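Local coordinates for branched-chain alpha-ketoacid decarboxylase (Lactococcus lactis, PDB 2VBF), which probably decarboxylates branched-chain and aromatic alpha-keto acids to aldehydes, using thiamine diphosphate and a magnesium ion as cofactors, at residues G282-I287 with L558-K563; Q400-F405 with F475-D480; E485-G490 with E552-L557. All blocks are in the same frame, centred on the assembly; numbering follows the deposited sequence.

The three contacts lie on the same side of the chain's centre. Contact 1 closes the longest loop in sequence, and contacts 2 and 3 lie within that loop, one after the other. Contacts 1 and 3 share the C-terminal helix 556-568, and their centres are about 12 Å apart. Contacts 2 and 3 have centres about 11 Å apart; strand 473-478 of contact 2 is followed by helix 483-488 of contact 3, and both contacts reach thiamine diphosphate. The centres of contacts 1 and 2 are about 18 Å apart, yet L558 packs on T402, which binds the diphosphate. Helix 556-568 thus ties the loop of L284, in the central domain, to the cofactor-binding helix 402-407.

Contact 1. Residues G282-I287 with L558-K563; sequences GKLSEI and LKKMGK
L284, in the short 3-10 segment 283-284, faces K560 on helix 556-568 with the two CA atoms 7.6 Å apart, a spacing bridged by side chains alone. Leucine suits the place because its forked end supplies two methyls, one for each of two successive helix residues. With CG anti to the carbonyl carbon (chi1 -57°), the fork reaches the helix: CD2 lies 3.6 Å from K560 CB and equally near its CD, the two side chains sliding past each other in opposite directions. The lysine suits this exposed edge of the contact because its methylenes lie on the leucine while the chain, bent only at chi4, leads its ammonium away. CD1 of L284 meets M561 SD at 3.7 Å, the side chains crossing at about a right angle; the flexible, polarisable thioether fits a buried place, and M561 also touches F405 of helix 402-407.

The turn that presents L284 is held from within. G282 O accepts from S285 N and, at 2.7 Å, from S285 OG, and the positive phi of G282 is readily adopted by a glycine. E286 then caps helix 287-295, its OE1 accepting from L289 N. Since L284 touches L557 and L564 too, it lies over helix residues spaced i, i+3, i+4 and i+7, joining the central domain to the C-terminal helix of this thiamine diphosphate enzyme.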
loop_
_atom_site.group_PDB
_atom_site.type_symbol
_atom_site.label_atom_id
_atom_site.label_comp_id
_atom_site.label_asym_id
_atom_site.label_seq_id
_atom_site.Cartn_x
_atom_site.Cartn_y
_atom_site.Cartn_z
ATOM N N GLY A 282 -13.268 -21.433 20.636
ATOM C CA GLY A 282 -12.504 -22.190 21.622
ATOM C C GLY A 282 -12.973 -21.926 23.041
ATOM O O GLY A 282 -14.175 -21.825 23.302
ATOM N N LYS A 283 -12.023 -21.790 23.962
ATOM C CA LYS A 283 -12.365 -21.620 25.378
ATOM C C LYS A 283 -13.077 -20.299 25.682
ATOM O O LYS A 283 -13.700 -20.175 26.734
ATOM C CB LYS A 283 -11.132 -21.788 26.279
ATOM C CG LYS A 283 -10.245 -20.559 26.409
ATOM C CD LYS A 283 -9.038 -20.849 27.278
ATOM C CE LYS A 283 -8.227 -19.588 27.547
ATOM N NZ LYS A 283 -7.064 -19.876 28.447
ATOM N N LEU A 284 -13.015 -19.338 24.755
ATOM C CA LEU A 284 -13.709 -18.056 24.903
ATOM C C LEU A 284 -15.174 -18.097 24.444
ATOM O O LEU A 284 -15.860 -17.076 24.482
ATOM C CB LEU A 284 -12.966 -16.957 24.138
ATOM C CG LEU A 284 -11.494 -16.731 24.515
ATOM C CD1 LEU A 284 -10.926 -15.558 23.730
ATOM C CD2 LEU A 284 -11.325 -16.501 26.002
ATOM N N SER A 285 -15.644 -19.263 24.010
ATOM C CA SER A 285 -17.042 -19.443 23.634
ATOM C C SER A 285 -17.958 -19.278 24.840
ATOM O O SER A 285 -17.561 -19.544 25.971
ATOM C CB SER A 285 -17.281 -20.841 23.064
ATOM O OG SER A 285 -16.415 -21.143 21.996
ATOM N N GLU A 286 -19.189 -18.859 24.588
ATOM C CA GLU A 286 -20.234 -18.944 25.604
ATOM C C GLU A 286 -20.293 -20.400 26.091
ATOM O O GLU A 286 -20.153 -21.331 25.290
ATOM C CB GLU A 286 -21.567 -18.480 25.026
ATOM C CG GLU A 286 -22.694 -18.356 26.035
ATOM C CD GLU A 286 -23.470 -19.640 26.227
ATOM O OE1 GLU A 286 -23.806 -20.291 25.204
ATOM O OE2 GLU A 286 -23.752 -19.983 27.399
ATOM N N ILE A 287 -20.471 -20.589 27.397
ATOM C CA ILE A 287 -20.327 -21.913 28.024
ATOM C C ILE A 287 -21.282 -22.992 27.465
ATOM O O ILE A 287 -20.838 -24.101 27.134
ATOM C CB ILE A 287 -20.403 -21.817 29.588
ATOM C CG1 ILE A 287 -20.018 -23.136 30.249
ATOM C CG2 ILE A 287 -21.767 -21.320 30.057
ATOM C CD1 ILE A 287 -18.573 -23.491 30.060
ATOM N N LEU A 558 -12.254 -9.258 23.917
ATOM C CA LEU A 558 -10.907 -8.745 23.640
ATOM C C LEU A 558 -10.065 -8.669 24.910
ATOM O O LEU A 558 -8.849 -8.864 24.867
ATOM C CB LEU A 558 -10.956 -7.372 22.951
ATOM C CG LEU A 558 -9.618 -6.680 22.662
ATOM C CD1 LEU A 558 -8.666 -7.619 21.920
ATOM C CD2 LEU A 558 -9.838 -5.410 21.866
ATOM N N LYS A 559 -10.700 -8.389 26.042
ATOM C CA LYS A 559 -9.981 -8.403 27.311
ATOM C C LYS A 559 -9.309 -9.759 27.510
ATOM O O LYS A 559 -8.187 -9.832 28.008
ATOM C CB LYS A 559 -10.919 -8.086 28.480
ATOM C CG LYS A 559 -11.370 -6.632 28.513
ATOM C CD LYS A 559 -12.125 -6.297 29.788
ATOM C CE LYS A 559 -11.206 -6.184 31.010
ATOM N NZ LYS A 559 -10.129 -5.162 30.836
ATOM N N LYS A 560 -9.986 -10.827 27.091
ATOM C CA LYS A 560 -9.448 -12.181 27.213
ATOM C C LYS A 560 -8.450 -12.489 26.101
ATOM O O LYS A 560 -7.370 -13.011 26.351
ATOM C CB LYS A 560 -10.582 -13.202 27.205
ATOM C CG LYS A 560 -11.585 -13.013 28.340
ATOM C CD LYS A 560 -12.739 -13.989 28.231
ATOM C CE LYS A 560 -13.752 -13.789 29.354
ATOM N NZ LYS A 560 -13.145 -14.048 30.704
ATOM N N MET A 561 -8.813 -12.140 24.872
ATOM C CA MET A 561 -7.986 -12.473 23.710
ATOM C C MET A 561 -6.663 -11.697 23.658
ATOM O O MET A 561 -5.645 -12.199 23.138
ATOM C CB MET A 561 -8.790 -12.231 22.434
ATOM C CG MET A 561 -8.208 -12.893 21.234
ATOM S SD MET A 561 -8.258 -14.692 21.313
ATOM C CE MET A 561 -6.916 -15.065 20.171
ATOM N N GLY A 562 -6.680 -10.468 24.170
ATOM C CA GLY A 562 -5.477 -9.635 24.241
ATOM C C GLY A 562 -4.364 -10.346 24.992
ATOM O O GLY A 562 -3.205 -10.335 24.565
ATOM N N LYS A 563 -4.731 -10.977 26.107
ATOM C CA LYS A 563 -3.762 -11.670 26.947
ATOM C C LYS A 563 -3.271 -12.962 26.283
ATOM O O LYS A 563 -2.127 -13.371 26.475
ATOM C CB LYS A 563 -4.371 -11.932 28.332
ATOM C CG LYS A 563 -4.774 -10.643 29.081
ATOM C CD LYS A 563 -3.556 -9.773 29.397
ATOM C CE LYS A 563 -3.913 -8.416 30.010
ATOM N NZ LYS A 563 -3.929 -7.302 29.005
#

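Contact 2. Residues Q400-F405 with F475-D480; sequences QGTSFF and FIINND. With MG (magnesium ion), chain E; TPP (thiamine diphosphate), chain F.
I477 points its CD1 methyl at two neighbouring hydroxyls, those of T402 and S403 in the first turn of helix 402-407. The methyl is 3.8 Å from T402 OG1 and only 3.0 Å from S403 OG, a tight approach for carbon and oxygen. An isoleucine suits this spot, an apolar wall behind the polar site.

T402 has its OG1 between the backbone N and the carbonyl carbon (chi1 65°), which turns the hydroxyl onto the diphosphate: OG1 donates to TPP O2B at 2.7 Å, and T402 N divides its hydrogen between O2B and O1B. From the strand side, N479 spreads its amide across the same phosphate. ND2 donates to TPP O3B at 3.1 Å, while OD1 binds magnesium at 2.1 Å. TPP O2A and O3B bind the ion too, making it bridge both phosphates; D452 and G481 join them. D452 lies in the GDG and N479 is the second N of the family's GDG...NN motif. A metal-bound water lies 2.7 Å from I477 O, placed to donate to it. Glycine is called for at G401 by its backbone angles and because a CB would run into TPP O3A. A valine in place of T402 would probably leave O2B without its hydroxyl donor and weaken the grip on the terminal phosphate.

The helix starts at the diphosphate, so its N-terminal end probably adds favourable polarity. W383 of helix 379-389 touches both S403 and I477, and strand 473-478 runs between strands 445-451 and 542-548 of the parallel sheet.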
loop_
_atom_site.group_PDB
_atom_site.type_symbol
_atom_site.label_atom_id
_atom_site.label_comp_id
_atom_site.label_asym_id
_atom_site.label_seq_id
_atom_site.Cartn_x
_atom_site.Cartn_y
_atom_site.Cartn_z
ATOM N N GLN A 400 -10.529 -5.179 12.567
ATOM C CA GLN A 400 -9.645 -5.687 13.623
ATOM C C GLN A 400 -9.429 -4.591 14.677
ATOM O O GLN A 400 -9.186 -3.433 14.339
ATOM C CB GLN A 400 -8.309 -6.159 13.030
ATOM C CG GLN A 400 -8.445 -7.358 12.076
ATOM C CD GLN A 400 -9.140 -8.538 12.732
ATOM O OE1 GLN A 400 -8.596 -9.170 13.645
ATOM N NE2 GLN A 400 -10.353 -8.845 12.273
ATOM N N GLY A 401 -9.533 -4.990 15.942
ATOM C CA GLY A 401 -9.636 -4.060 17.055
ATOM C C GLY A 401 -10.885 -4.331 17.863
ATOM O O GLY A 401 -11.510 -5.389 17.748
ATOM N N THR A 402 -11.259 -3.372 18.707
ATOM C CA THR A 402 -12.446 -3.561 19.547
ATOM C C THR A 402 -13.675 -3.875 18.696
ATOM O O THR A 402 -14.516 -4.661 19.116
ATOM C CB THR A 402 -12.710 -2.356 20.483
ATOM O OG1 THR A 402 -13.025 -1.182 19.726
ATOM C CG2 THR A 402 -11.503 -2.106 21.382
ATOM N N SER A 403 -13.769 -3.267 17.516
ATOM C CA SER A 403 -14.938 -3.475 16.631
ATOM C C SER A 403 -15.143 -4.949 16.248
ATOM O O SER A 403 -16.234 -5.502 16.432
ATOM C CB SER A 403 -14.832 -2.622 15.373
ATOM O OG SER A 403 -14.930 -1.237 15.640
ATOM N N PHE A 404 -14.103 -5.596 15.725
ATOM C CA PHE A 404 -14.235 -7.006 15.344
ATOM C C PHE A 404 -14.594 -7.867 16.541
ATOM O O PHE A 404 -15.518 -8.672 16.462
ATOM C CB PHE A 404 -12.968 -7.557 14.686
ATOM C CG PHE A 404 -13.085 -9.007 14.308
ATOM C CD1 PHE A 404 -13.743 -9.371 13.158
ATOM C CD2 PHE A 404 -12.582 -10.003 15.132
ATOM C CE1 PHE A 404 -13.868 -10.701 12.804
ATOM C CE2 PHE A 404 -12.692 -11.334 14.783
ATOM C CZ PHE A 404 -13.353 -11.688 13.624
ATOM N N PHE A 405 -13.876 -7.712 17.646
ATOM C CA PHE A 405 -14.109 -8.587 18.793
ATOM C C PHE A 405 -15.466 -8.358 19.467
ATOM O O PHE A 405 -16.091 -9.311 19.923
ATOM C CB PHE A 405 -12.929 -8.540 19.753
ATOM C CG PHE A 405 -11.695 -9.139 19.158
ATOM C CD1 PHE A 405 -11.629 -10.509 18.921
ATOM C CD2 PHE A 405 -10.632 -8.343 18.769
ATOM C CE1 PHE A 405 -10.500 -11.082 18.334
ATOM C CE2 PHE A 405 -9.498 -8.906 18.190
ATOM C CZ PHE A 405 -9.437 -10.278 17.964
ATOM N N PHE A 475 -19.636 3.889 11.568
ATOM C CA PHE A 475 -19.318 4.204 12.965
ATOM C C PHE A 475 -17.807 4.192 13.146
ATOM O O PHE A 475 -17.171 3.159 12.935
ATOM C CB PHE A 475 -19.931 3.189 13.923
ATOM C CG PHE A 475 -21.425 3.180 13.928
ATOM C CD1 PHE A 475 -22.133 4.084 14.715
ATOM C CD2 PHE A 475 -22.122 2.271 13.157
ATOM C CE1 PHE A 475 -23.516 4.070 14.729
ATOM C CE2 PHE A 475 -23.510 2.255 13.153
ATOM C CZ PHE A 475 -24.210 3.151 13.943
ATOM N N ILE A 476 -17.247 5.331 13.541
ATOM C CA ILE A 476 -15.799 5.465 13.782
ATOM C C ILE A 476 -15.582 5.449 15.296
ATOM O O ILE A 476 -16.081 6.334 16.007
ATOM C CB ILE A 476 -15.209 6.769 13.176
ATOM C CG1 ILE A 476 -15.477 6.863 11.665
ATOM C CG2 ILE A 476 -13.700 6.858 13.461
ATOM C CD1 ILE A 476 -16.856 7.332 11.280
ATOM N N ILE A 477 -14.848 4.450 15.793
ATOM C CA ILE A 477 -14.602 4.343 17.227
ATOM C C ILE A 477 -13.373 5.163 17.619
ATOM O O ILE A 477 -12.246 4.729 17.482
ATOM C CB ILE A 477 -14.478 2.896 17.709
ATOM C CG1 ILE A 477 -15.749 2.116 17.342
ATOM C CG2 ILE A 477 -14.225 2.865 19.202
ATOM C CD1 ILE A 477 -15.777 0.691 17.827
ATOM N N ASN A 478 -13.624 6.371 18.110
ATOM C CA ASN A 478 -12.553 7.222 18.569
ATOM C C ASN A 478 -12.280 6.900 20.035
ATOM O O ASN A 478 -12.995 7.376 20.929
ATOM C CB ASN A 478 -12.921 8.693 18.377
ATOM C CG ASN A 478 -11.873 9.628 18.946
ATOM O OD1 ASN A 478 -10.911 9.190 19.587
ATOM N ND2 ASN A 478 -12.056 10.919 18.730
ATOM N N ASN A 479 -11.256 6.084 20.275
ATOM C CA ASN A 479 -10.780 5.791 21.629
ATOM C C ASN A 479 -9.323 6.243 21.822
ATOM O O ASN A 479 -8.589 5.677 22.633
ATOM C CB ASN A 479 -10.986 4.325 22.014
ATOM C CG ASN A 479 -10.409 3.388 21.003
ATOM O OD1 ASN A 479 -9.600 3.804 20.184
ATOM N ND2 ASN A 479 -10.839 2.143 21.020
ATOM N N ASP A 480 -8.938 7.274 21.078
ATOM C CA ASP A 480 -7.647 7.925 21.249
ATOM C C ASP A 480 -6.483 6.938 21.070
ATOM O O ASP A 480 -5.554 6.907 21.887
ATOM C CB ASP A 480 -7.603 8.593 22.634
ATOM C CG ASP A 480 -6.447 9.572 22.792
ATOM O OD1 ASP A 480 -5.956 10.128 21.770
ATOM O OD2 ASP A 480 -6.038 9.768 23.955
HETATM MG MG MG E . -8.761 3.017 18.381
HETATM N "N1'" TPP F . -0.776 -2.783 10.218
HETATM C "C2'" TPP F . -1.663 -3.459 9.422
HETATM C CM2 TPP F . -1.715 -3.138 7.954
HETATM N "N3'" TPP F . -2.470 -4.419 9.979
HETATM C "C4'" TPP F . -2.399 -4.714 11.324
HETATM N "N4'" TPP F . -3.179 -5.652 11.807
HETATM C "C5'" TPP F . -1.515 -4.011 12.150
HETATM C "C6'" TPP F . -0.696 -3.041 11.587
HETATM C "C7'" TPP F . -1.434 -4.284 13.634
HETATM N N3 TPP F . -2.646 -3.879 14.340
HETATM C C2 TPP F . -3.708 -4.694 14.689
HETATM S S1 TPP F . -4.925 -3.979 15.479
HETATM C C5 TPP F . -4.115 -2.575 15.450
HETATM C C4 TPP F . -2.876 -2.625 14.809
HETATM C CM4 TPP F . -1.933 -1.464 14.652
HETATM C C6 TPP F . -4.753 -1.378 16.126
HETATM C C7 TPP F . -6.104 -0.971 15.556
HETATM O O7 TPP F . -6.510 0.160 16.288
HETATM P PA TPP F . -7.960 0.801 16.114
HETATM O O1A TPP F . -8.412 0.756 14.672
HETATM O O2A TPP F . -7.904 2.218 16.655
HETATM O O3A TPP F . -8.899 -0.220 16.947
HETATM P PB TPP F . -9.273 -0.171 18.526
HETATM O O1B TPP F . -8.778 -1.465 19.107
HETATM O O2B TPP F . -10.774 -0.127 18.575
HETATM O O3B TPP F . -8.663 1.038 19.179
HETATM O O HOH W 1 -10.726 2.507 17.778
#

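Contact 3. Residues E485-G490 with E552-L557; sequences EREIHG and EDAPKL. With TPP (thiamine diphosphate), chain F.
E487 meets A554 and E552 where helix 483-488 approaches the loop leading into helix 556-568, in the C-terminal thiamine diphosphate-binding domain, with its parallel sheet flanked by helices. Helix 483-488 follows the magnesium-binding loop. The direct contact is van der Waals packing. Bent at chi2 (-70°), the E487 chain curls so that its carboxylate lies beside the A554 methyl, with OE2 3.7 Å and CD 3.8 Å from CB. Alanine suits the place, being small enough to let a glutamate fold over it; K559, about a turn into the helix, also touches it. Glutamate suits the other side, since its CG can pack on the methyl while the carboxylate, in a partly exposed position, takes a water.

Polar bonds fix the helix segment to its surroundings. K563 NZ donates to E487 O, which links helix 483-488 to helix 556-568. R486 holds the chain around the metal loop, NH2 making a salt bridge to D497 and a bond to D480 O.

Cofactor and subunit contacts lie along segment 485-490. E485 at its start lays its carboxylate over a face of the thiazolium ring, CD 3.5 Å from TPP C4, with OE2 3.8 Å from TPP C2, the carbon at which thiamine enzymes bond their substrates. An acidic residue suits a place beside this positively charged ring. Just past the helix, H489 NE2 bonds to D56 of the second subunit.

The remaining link is through solvent. One water lies 3.1 Å from E487 OE2 and 2.9 Å from E552 O, placed to donate to either, and can mediate between two acceptors that, with the carboxylate ionised, would not pair directly.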
loop_
_atom_site.group_PDB
_atom_site.type_symbol
_atom_site.label_atom_id
_atom_site.label_comp_id
_atom_site.label_asym_id
_atom_site.label_seq_id
_atom_site.Cartn_x
_atom_site.Cartn_y
_atom_site.Cartn_z
ATOM N N GLU A 485 -4.068 -2.961 20.624
ATOM C CA GLU A 485 -2.623 -3.058 20.868
ATOM C C GLU A 485 -2.283 -2.814 22.338
ATOM O O GLU A 485 -1.456 -3.536 22.924
ATOM C CB GLU A 485 -1.844 -2.093 19.975
ATOM C CG GLU A 485 -2.054 -2.296 18.458
ATOM C CD GLU A 485 -1.525 -3.621 17.937
ATOM O OE1 GLU A 485 -0.456 -3.611 17.284
ATOM O OE2 GLU A 485 -2.183 -4.667 18.160
ATOM N N ARG A 486 -2.936 -1.822 22.944
ATOM C CA ARG A 486 -2.748 -1.526 24.374
ATOM C C ARG A 486 -3.085 -2.738 25.241
ATOM O O ARG A 486 -2.438 -2.981 26.255
ATOM C CB ARG A 486 -3.630 -0.357 24.802
ATOM C CG ARG A 486 -3.312 0.978 24.147
ATOM C CD ARG A 486 -4.236 2.047 24.710
ATOM N NE ARG A 486 -4.271 3.278 23.926
ATOM C CZ ARG A 486 -3.369 4.249 24.012
ATOM N NH1 ARG A 486 -2.335 4.133 24.839
ATOM N NH2 ARG A 486 -3.502 5.341 23.271
ATOM N N GLU A 487 -4.098 -3.492 24.828
ATOM C CA GLU A 487 -4.518 -4.717 25.523
ATOM C C GLU A 487 -3.517 -5.865 25.414
ATOM O O GLU A 487 -3.430 -6.703 26.320
ATOM C CB GLU A 487 -5.878 -5.188 24.985
ATOM C CG GLU A 487 -7.027 -4.253 25.293
ATOM C CD GLU A 487 -7.397 -4.237 26.774
ATOM O OE1 GLU A 487 -7.374 -5.313 27.410
ATOM O OE2 GLU A 487 -7.716 -3.152 27.293
ATOM N N ILE A 488 -2.780 -5.924 24.305
ATOM C CA ILE A 488 -1.776 -6.972 24.095
ATOM C C ILE A 488 -0.476 -6.603 24.806
ATOM O O ILE A 488 0.067 -7.404 25.580
ATOM C CB ILE A 488 -1.501 -7.206 22.574
ATOM C CG1 ILE A 488 -2.784 -7.661 21.862
ATOM C CG2 ILE A 488 -0.399 -8.236 22.360
ATOM C CD1 ILE A 488 -2.681 -7.732 20.333
ATOM N N HIS A 489 -0.005 -5.380 24.570
ATOM C CA HIS A 489 1.304 -4.945 25.065
ATOM C C HIS A 489 1.478 -3.424 25.055
ATOM O O HIS A 489 1.174 -2.762 24.061
ATOM C CB HIS A 489 2.400 -5.558 24.204
ATOM C CG HIS A 489 3.772 -5.382 24.765
ATOM N ND1 HIS A 489 4.305 -6.258 25.685
ATOM C CD2 HIS A 489 4.719 -4.439 24.545
ATOM C CE1 HIS A 489 5.522 -5.859 26.013
ATOM N NE2 HIS A 489 5.800 -4.758 25.333
ATOM N N GLY A 490 1.999 -2.878 26.157
ATOM C CA GLY A 490 2.362 -1.455 26.228
ATOM C C GLY A 490 1.187 -0.494 26.276
ATOM O O GLY A 490 1.111 0.434 25.482
ATOM N N GLU A 552 -9.009 2.781 27.555
ATOM C CA GLU A 552 -8.846 1.619 28.438
ATOM C C GLU A 552 -9.979 0.609 28.304
ATOM O O GLU A 552 -9.899 -0.494 28.849
ATOM C CB GLU A 552 -8.776 2.059 29.901
ATOM C CG GLU A 552 -7.637 3.021 30.208
ATOM C CD GLU A 552 -7.983 4.491 30.008
ATOM O OE1 GLU A 552 -9.118 4.825 29.589
ATOM O OE2 GLU A 552 -7.096 5.321 30.283
ATOM N N ASP A 553 -11.031 0.988 27.588
ATOM C CA ASP A 553 -12.235 0.167 27.471
ATOM C C ASP A 553 -12.121 -0.814 26.302
ATOM O O ASP A 553 -11.877 -0.418 25.168
ATOM C CB ASP A 553 -13.440 1.085 27.287
ATOM C CG ASP A 553 -14.776 0.359 27.365
ATOM O OD1 ASP A 553 -14.837 -0.810 27.792
ATOM O OD2 ASP A 553 -15.775 0.997 26.974
ATOM N N ALA A 554 -12.292 -2.092 26.601
ATOM C CA ALA A 554 -12.291 -3.142 25.581
ATOM C C ALA A 554 -13.444 -4.113 25.848
ATOM O O ALA A 554 -13.757 -4.382 27.007
ATOM C CB ALA A 554 -10.980 -3.882 25.608
ATOM N N PRO A 555 -14.068 -4.643 24.784
ATOM C CA PRO A 555 -15.147 -5.608 24.976
ATOM C C PRO A 555 -14.628 -6.863 25.669
ATOM O O PRO A 555 -13.457 -7.208 25.524
ATOM C CB PRO A 555 -15.612 -5.912 23.548
ATOM C CG PRO A 555 -14.449 -5.604 22.705
ATOM C CD PRO A 555 -13.776 -4.433 23.356
ATOM N N LYS A 556 -15.492 -7.523 26.436
ATOM C CA LYS A 556 -15.086 -8.696 27.222
ATOM C C LYS A 556 -14.259 -9.705 26.429
ATOM O O LYS A 556 -13.255 -10.205 26.930
ATOM C CB LYS A 556 -16.314 -9.381 27.838
ATOM C CG LYS A 556 -16.902 -8.595 28.995
ATOM C CD LYS A 556 -18.076 -9.299 29.663
ATOM C CE LYS A 556 -18.527 -8.547 30.922
ATOM N NZ LYS A 556 -19.264 -7.283 30.616
ATOM N N LEU A 557 -14.655 -9.989 25.193
ATOM C CA LEU A 557 -13.928 -10.980 24.386
ATOM C C LEU A 557 -12.473 -10.549 24.173
ATOM O O LEU A 557 -11.566 -11.381 24.250
ATOM C CB LEU A 557 -14.612 -11.235 23.032
ATOM C CG LEU A 557 -13.985 -12.323 22.139
ATOM C CD1 LEU A 557 -13.879 -13.640 22.896
ATOM C CD2 LEU A 557 -14.780 -12.518 20.848
HETATM N "N1'" TPP F . -0.776 -2.783 10.218
HETATM C "C2'" TPP F . -1.663 -3.459 9.422
HETATM C CM2 TPP F . -1.715 -3.138 7.954
HETATM N "N3'" TPP F . -2.470 -4.419 9.979
HETATM C "C4'" TPP F . -2.399 -4.714 11.324
HETATM N "N4'" TPP F . -3.179 -5.652 11.807
HETATM C "C5'" TPP F . -1.515 -4.011 12.150
HETATM C "C6'" TPP F . -0.696 -3.041 11.587
HETATM C "C7'" TPP F . -1.434 -4.284 13.634
HETATM N N3 TPP F . -2.646 -3.879 14.340
HETATM C C2 TPP F . -3.708 -4.694 14.689
HETATM S S1 TPP F . -4.925 -3.979 15.479
HETATM C C5 TPP F . -4.115 -2.575 15.450
HETATM C C4 TPP F . -2.876 -2.625 14.809
HETATM C CM4 TPP F . -1.933 -1.464 14.652
HETATM C C6 TPP F . -4.753 -1.378 16.126
HETATM C C7 TPP F . -6.104 -0.971 15.556
HETATM O O7 TPP F . -6.510 0.160 16.288
HETATM P PA TPP F . -7.960 0.801 16.114
HETATM O O1A TPP F . -8.412 0.756 14.672
HETATM O O2A TPP F . -7.904 2.218 16.655
HETATM O O3A TPP F . -8.899 -0.220 16.947
HETATM P PB TPP F . -9.273 -0.171 18.526
HETATM O O1B TPP F . -8.778 -1.465 19.107
HETATM O O2B TPP F . -10.774 -0.127 18.575
HETATM O O3B TPP F . -8.663 1.038 19.179
HETATM O O HOH W 2 -7.726 -1.938 30.194
#